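Local coordinates for protein flavohemoglobin (Malassezia yamatoensis, PDB 6O0A) that probably detoxifies nitric oxide by oxidising it to nitrate at a haem, with electrons passed from NAD(P)H through FAD, at residues I39-L51 against Q67-S79. Residues are numbered along the deposited sequence; the frame is centred on the assembly and turned at random.
Sequences IPHITPVFYGDML and QRDGTQARALAGS. With HEM (protoporphyrin IX containing Fe), chain C.
The ring of Y47 is sandwiched between Q67, whose NE2 sits over the ring centre, 3.2 Å above its plane, and F46 CE2, offset toward the rim of the opposite face. The T43 methyl and A73 O lie at its edge. Y47 belongs to helix 25-53, whose later part is the B helix of the globin domain, and packs against Q67 of helix 64-69 and, through A73 and L76, the region leading into the E helix on the distal side of the haem. The Q67 amide is turned 61° from the ring; a bend about the CB-CG bond (chi2 -63°) folds the Q67 chain so that OE1 comes 3.1 Å from Y47 CB, while L51 CD1 packs against Q67 CD. At the far end of the ring, Y47 OH touches L76 CD1, a leucine and tyrosine pair consistent with the distal pocket of flavohaemoglobins.

Two turns earlier in helix 25-53, P40 CB lies over one face of the R74 guanidinium and T71 CA over the other, both toward the rim, while I39 CD1 meets the A77 methyl. A water ties T43 OG1 to the backbone of A73 and A77, donating to A73 O (2.9 Å) and accepting from A77 N. L76 swings CG to the side remote from its backbone N (chi1 -169°), over the porphyrin, its CG 3.3 Å from haem NB and its CD1 3.7 Å from the iron.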
loop_
_atom_site.group_PDB
_atom_site.type_symbol
_atom_site.label_atom_id
_atom_site.label_comp_id
_atom_site.label_asym_id
_atom_site.label_seq_id
_atom_site.Cartn_x
_atom_site.Cartn_y
_atom_site.Cartn_z
ATOM N N ILE A 39 13.513 -0.852 19.202
ATOM C CA ILE A 39 12.200 -0.826 18.539
ATOM C C ILE A 39 11.512 -2.191 18.506
ATOM O O ILE A 39 10.331 -2.267 18.870
ATOM C CB ILE A 39 12.321 -0.200 17.143
ATOM C CG1 ILE A 39 12.444 1.328 17.229
ATOM C CG2 ILE A 39 11.160 -0.661 16.231
ATOM C CD1 ILE A 39 11.370 1.993 18.050
ATOM N N PRO A 40 12.154 -3.279 18.053
ATOM C CA PRO A 40 11.453 -4.576 18.037
ATOM C C PRO A 40 10.967 -5.015 19.399
ATOM O O PRO A 40 9.992 -5.772 19.493
ATOM C CB PRO A 40 12.516 -5.544 17.492
ATOM C CG PRO A 40 13.455 -4.688 16.741
ATOM C CD PRO A 40 13.505 -3.389 17.466
ATOM N N HIS A 41 11.634 -4.581 20.466
ATOM C CA HIS A 41 11.185 -4.947 21.799
ATOM C C HIS A 41 10.096 -4.007 22.293
ATOM O O HIS A 41 9.187 -4.442 23.008
ATOM C CB HIS A 41 12.374 -4.957 22.759
ATOM C CG HIS A 41 13.488 -5.855 22.318
ATOM N ND1 HIS A 41 14.367 -5.514 21.311
ATOM C CD2 HIS A 41 13.859 -7.088 22.739
ATOM C CE1 HIS A 41 15.235 -6.494 21.135
ATOM N NE2 HIS A 41 14.949 -7.461 21.989
ATOM N N ILE A 42 10.147 -2.734 21.894
ATOM C CA ILE A 42 9.172 -1.764 22.392
ATOM C C ILE A 42 7.815 -1.951 21.717
ATOM O O ILE A 42 6.763 -1.820 22.355
ATOM C CB ILE A 42 9.726 -0.340 22.199
ATOM C CG1 ILE A 42 10.922 -0.104 23.126
ATOM C CG2 ILE A 42 8.642 0.719 22.431
ATOM C CD1 ILE A 42 11.732 1.129 22.799
ATOM N N THR A 43 7.814 -2.272 20.417
ATOM C CA THR A 43 6.612 -2.395 19.588
ATOM C C THR A 43 5.510 -3.266 20.186
ATOM O O THR A 43 4.369 -2.799 20.318
ATOM C CB THR A 43 6.993 -2.938 18.201
ATOM O OG1 THR A 43 7.664 -1.918 17.466
ATOM C CG2 THR A 43 5.756 -3.394 17.436
ATOM N N PRO A 44 5.775 -4.535 20.528
ATOM C CA PRO A 44 4.684 -5.381 21.021
ATOM C C PRO A 44 4.151 -4.902 22.342
ATOM O O PRO A 44 2.972 -5.119 22.646
ATOM C CB PRO A 44 5.335 -6.768 21.144
ATOM C CG PRO A 44 6.613 -6.663 20.391
ATOM C CD PRO A 44 7.053 -5.267 20.547
ATOM N N VAL A 45 4.992 -4.242 23.139
ATOM C CA VAL A 45 4.518 -3.712 24.405
ATOM C C VAL A 45 3.621 -2.506 24.164
ATOM O O VAL A 45 2.555 -2.374 24.775
ATOM C CB VAL A 45 5.705 -3.371 25.320
ATOM C CG1 VAL A 45 5.192 -2.797 26.627
ATOM C CG2 VAL A 45 6.549 -4.614 25.562
ATOM N N PHE A 46 4.044 -1.608 23.272
ATOM C CA PHE A 46 3.212 -0.476 22.891
ATOM C C PHE A 46 1.826 -0.934 22.436
ATOM O O PHE A 46 0.799 -0.479 22.962
ATOM C CB PHE A 46 3.972 0.307 21.810
ATOM C CG PHE A 46 3.104 1.005 20.799
ATOM C CD1 PHE A 46 2.114 1.892 21.175
ATOM C CD2 PHE A 46 3.341 0.800 19.445
ATOM C CE1 PHE A 46 1.344 2.536 20.226
ATOM C CE2 PHE A 46 2.580 1.454 18.490
ATOM C CZ PHE A 46 1.583 2.319 18.889
ATOM N N TYR A 47 1.772 -1.870 21.482
ATOM C CA TYR A 47 0.477 -2.315 20.974
ATOM C C TYR A 47 -0.305 -3.083 22.027
ATOM O O TYR A 47 -1.528 -2.925 22.134
ATOM C CB TYR A 47 0.660 -3.172 19.721
ATOM C CG TYR A 47 0.897 -2.343 18.486
ATOM C CD1 TYR A 47 -0.110 -1.527 17.968
ATOM C CD2 TYR A 47 2.127 -2.362 17.839
ATOM C CE1 TYR A 47 0.112 -0.754 16.836
ATOM C CE2 TYR A 47 2.352 -1.592 16.711
ATOM C CZ TYR A 47 1.336 -0.794 16.215
ATOM O OH TYR A 47 1.561 -0.035 15.082
ATOM N N GLY A 48 0.375 -3.925 22.806
ATOM C CA GLY A 48 -0.316 -4.637 23.872
ATOM C C GLY A 48 -1.010 -3.695 24.839
ATOM O O GLY A 48 -2.188 -3.880 25.173
ATOM N N ASP A 49 -0.290 -2.663 25.285
ATOM C CA ASP A 49 -0.859 -1.665 26.188
ATOM C C ASP A 49 -1.995 -0.903 25.517
ATOM O O ASP A 49 -3.072 -0.726 26.101
ATOM C CB ASP A 49 0.228 -0.678 26.639
ATOM C CG ASP A 49 1.262 -1.307 27.557
ATOM O OD1 ASP A 49 1.038 -2.433 28.052
ATOM O OD2 ASP A 49 2.307 -0.663 27.784
ATOM N N MET A 50 -1.761 -0.416 24.295
ATOM C CA MET A 50 -2.776 0.396 23.629
ATOM C C MET A 50 -4.047 -0.400 23.366
ATOM O O MET A 50 -5.157 0.091 23.589
ATOM C CB MET A 50 -2.240 0.963 22.315
ATOM C CG MET A 50 -3.299 1.793 21.604
ATOM S SD MET A 50 -2.599 2.745 20.243
ATOM C CE MET A 50 -1.975 1.427 19.184
ATOM N N LEU A 51 -3.905 -1.626 22.864
ATOM C CA LEU A 51 -5.079 -2.405 22.496
ATOM C C LEU A 51 -5.801 -2.991 23.706
ATOM O O LEU A 51 -6.980 -3.353 23.596
ATOM C CB LEU A 51 -4.676 -3.500 21.502
ATOM C CG LEU A 51 -4.122 -2.923 20.188
ATOM C CD1 LEU A 51 -3.704 -4.029 19.230
ATOM C CD2 LEU A 51 -5.136 -1.992 19.508
ATOM N N GLN A 67 -0.435 -7.856 14.114
ATOM C CA GLN A 67 0.039 -7.967 15.493
ATOM C C GLN A 67 0.659 -9.331 15.755
ATOM O O GLN A 67 1.714 -9.431 16.397
ATOM C CB GLN A 67 -1.121 -7.721 16.463
ATOM C CG GLN A 67 -1.637 -6.300 16.430
ATOM C CD GLN A 67 -0.576 -5.335 16.878
ATOM O OE1 GLN A 67 0.092 -5.575 17.883
ATOM N NE2 GLN A 67 -0.377 -4.260 16.118
ATOM N N ARG A 68 0.011 -10.397 15.276
ATOM C CA ARG A 68 0.521 -11.745 15.495
ATOM C C ARG A 68 1.820 -11.986 14.735
ATOM O O ARG A 68 2.730 -12.636 15.260
ATOM C CB ARG A 68 -0.532 -12.770 15.098
ATOM C CG ARG A 68 -1.779 -12.648 15.944
ATOM C CD ARG A 68 -2.803 -13.654 15.561
ATOM N NE ARG A 68 -3.850 -13.722 16.582
ATOM C CZ ARG A 68 -4.935 -14.481 16.481
ATOM N NH1 ARG A 68 -5.125 -15.221 15.397
ATOM N NH2 ARG A 68 -5.827 -14.490 17.458
ATOM N N ASP A 69 1.927 -11.496 13.488
ATOM C CA ASP A 69 3.162 -11.609 12.705
ATOM C C ASP A 69 4.302 -10.827 13.343
ATOM O O ASP A 69 5.477 -11.171 13.173
ATOM C CB ASP A 69 2.915 -11.109 11.270
ATOM C CG ASP A 69 4.211 -10.933 10.451
ATOM O OD1 ASP A 69 4.945 -9.935 10.666
ATOM O OD2 ASP A 69 4.488 -11.790 9.581
ATOM N N GLY A 70 3.967 -9.735 14.024
ATOM C CA GLY A 70 4.945 -8.956 14.758
ATOM C C GLY A 70 5.849 -8.080 13.921
ATOM O O GLY A 70 5.940 -6.873 14.156
ATOM N N THR A 71 6.563 -8.670 12.963
ATOM C CA THR A 71 7.441 -7.855 12.133
ATOM C C THR A 71 6.661 -6.741 11.450
ATOM O O THR A 71 7.114 -5.589 11.420
ATOM C CB THR A 71 8.153 -8.724 11.104
ATOM O OG1 THR A 71 7.259 -9.034 10.028
ATOM C CG2 THR A 71 8.581 -9.997 11.764
ATOM N N GLN A 72 5.470 -7.058 10.929
ATOM C CA GLN A 72 4.680 -6.059 10.219
ATOM C C GLN A 72 4.398 -4.860 11.117
ATOM O O GLN A 72 4.679 -3.714 10.752
ATOM C CB GLN A 72 3.378 -6.685 9.708
ATOM N N ALA A 73 3.891 -5.117 12.320
ATOM C CA ALA A 73 3.516 -4.043 13.238
ATOM C C ALA A 73 4.680 -3.135 13.625
ATOM O O ALA A 73 4.439 -2.027 14.112
ATOM C CB ALA A 73 2.895 -4.642 14.502
ATOM N N ARG A 74 5.936 -3.563 13.425
ATOM C CA ARG A 74 7.072 -2.700 13.747
ATOM C C ARG A 74 7.135 -1.453 12.868
ATOM O O ARG A 74 7.878 -0.518 13.191
ATOM C CB ARG A 74 8.387 -3.468 13.582
ATOM C CG ARG A 74 8.584 -4.590 14.573
ATOM C CD ARG A 74 9.803 -5.409 14.196
ATOM N NE ARG A 74 9.916 -6.623 14.998
ATOM C CZ ARG A 74 10.699 -7.647 14.679
ATOM N NH1 ARG A 74 11.428 -7.595 13.572
ATOM N NH2 ARG A 74 10.750 -8.721 15.457
ATOM N N ALA A 75 6.395 -1.431 11.755
ATOM C CA ALA A 75 6.558 -0.364 10.774
ATOM C C ALA A 75 6.277 1.010 11.378
ATOM O O ALA A 75 6.957 1.987 11.040
ATOM C CB ALA A 75 5.651 -0.623 9.568
ATOM N N LEU A 76 5.294 1.103 12.282
ATOM C CA LEU A 76 4.900 2.401 12.825
ATOM C C LEU A 76 6.060 3.041 13.577
ATOM O O LEU A 76 6.483 4.159 13.263
ATOM C CB LEU A 76 3.673 2.259 13.740
ATOM C CG LEU A 76 2.945 3.547 14.196
ATOM C CD1 LEU A 76 1.489 3.273 14.606
ATOM C CD2 LEU A 76 3.663 4.293 15.330
ATOM N N ALA A 77 6.584 2.345 14.586
ATOM C CA ALA A 77 7.724 2.889 15.319
ATOM C C ALA A 77 8.964 2.959 14.433
ATOM O O ALA A 77 9.768 3.895 14.548
ATOM C CB ALA A 77 7.993 2.052 16.570
ATOM N N GLY A 78 9.137 1.978 13.546
ATOM C CA GLY A 78 10.320 1.965 12.695
ATOM C C GLY A 78 10.382 3.165 11.768
ATOM O O GLY A 78 11.450 3.750 11.556
ATOM N N SER A 79 9.233 3.555 11.211
ATOM C CA SER A 79 9.169 4.772 10.407
ATOM C C SER A 79 9.561 5.998 11.220
ATOM O O SER A 79 10.076 6.970 10.658
ATOM C CB SER A 79 7.760 4.951 9.842
ATOM O OG SER A 79 6.841 5.233 10.883
HETATM C CHA HEM C . 0.045 1.732 9.226
HETATM C CHB HEM C . 3.257 5.055 10.787
HETATM C CHC HEM C . -0.087 6.855 13.809
HETATM C CHD HEM C . -3.027 3.151 12.728
HETATM C C1A HEM C . 1.195 2.488 9.368
HETATM C C2A HEM C . 2.426 2.318 8.627
HETATM C C3A HEM C . 3.304 3.234 9.052
HETATM C C4A HEM C . 2.673 4.013 10.098
HETATM C CMA HEM C . 4.750 3.437 8.554
HETATM C CAA HEM C . 2.652 1.274 7.513
HETATM C CBA HEM C . 2.209 1.964 6.226
HETATM C CGA HEM C . 2.305 1.001 5.067
HETATM O O1A HEM C . 1.775 -0.133 5.177
HETATM O O2A HEM C . 2.909 1.367 4.030
HETATM C C1B HEM C . 2.635 5.843 11.736
HETATM C C2B HEM C . 3.229 6.964 12.439
HETATM C C3B HEM C . 2.308 7.455 13.292
HETATM C C4B HEM C . 1.098 6.669 13.132
HETATM C CMB HEM C . 4.682 7.427 12.212
HETATM C CAB HEM C . 2.413 8.653 14.269
HETATM C CBB HEM C . 3.364 9.600 14.221
HETATM C C1C HEM C . -1.153 5.979 13.801
HETATM C C2C HEM C . -2.313 6.076 14.649
HETATM C C3C HEM C . -3.140 5.055 14.356
HETATM C C4C HEM C . -2.503 4.275 13.318
HETATM C CMC HEM C . -2.511 7.218 15.672
HETATM C CAC HEM C . -4.504 4.657 14.983
HETATM C CBC HEM C . -4.828 4.948 16.257
HETATM C C1D HEM C . -2.442 2.463 11.685
HETATM C C2D HEM C . -3.014 1.286 11.057
HETATM C C3D HEM C . -2.177 0.881 10.104
HETATM C C4D HEM C . -1.041 1.788 10.075
HETATM C CMD HEM C . -4.355 0.638 11.471
HETATM C CAD HEM C . -2.389 -0.343 9.187
HETATM C CBD HEM C . -1.400 -1.425 9.614
HETATM C CGD HEM C . -1.888 -2.176 10.832
HETATM O O1D HEM C . -3.069 -2.617 10.852
HETATM O O2D HEM C . -1.081 -2.358 11.786
HETATM N NA HEM C . 1.383 3.534 10.259
HETATM N NB HEM C . 1.341 5.693 12.185
HETATM N NC HEM C . -1.296 4.871 12.989
HETATM N ND HEM C . -1.246 2.749 11.056
HETATM FE FE HEM C . -0.050 4.388 11.432
HETATM O O HOH W 1 5.821 -0.241 15.932
#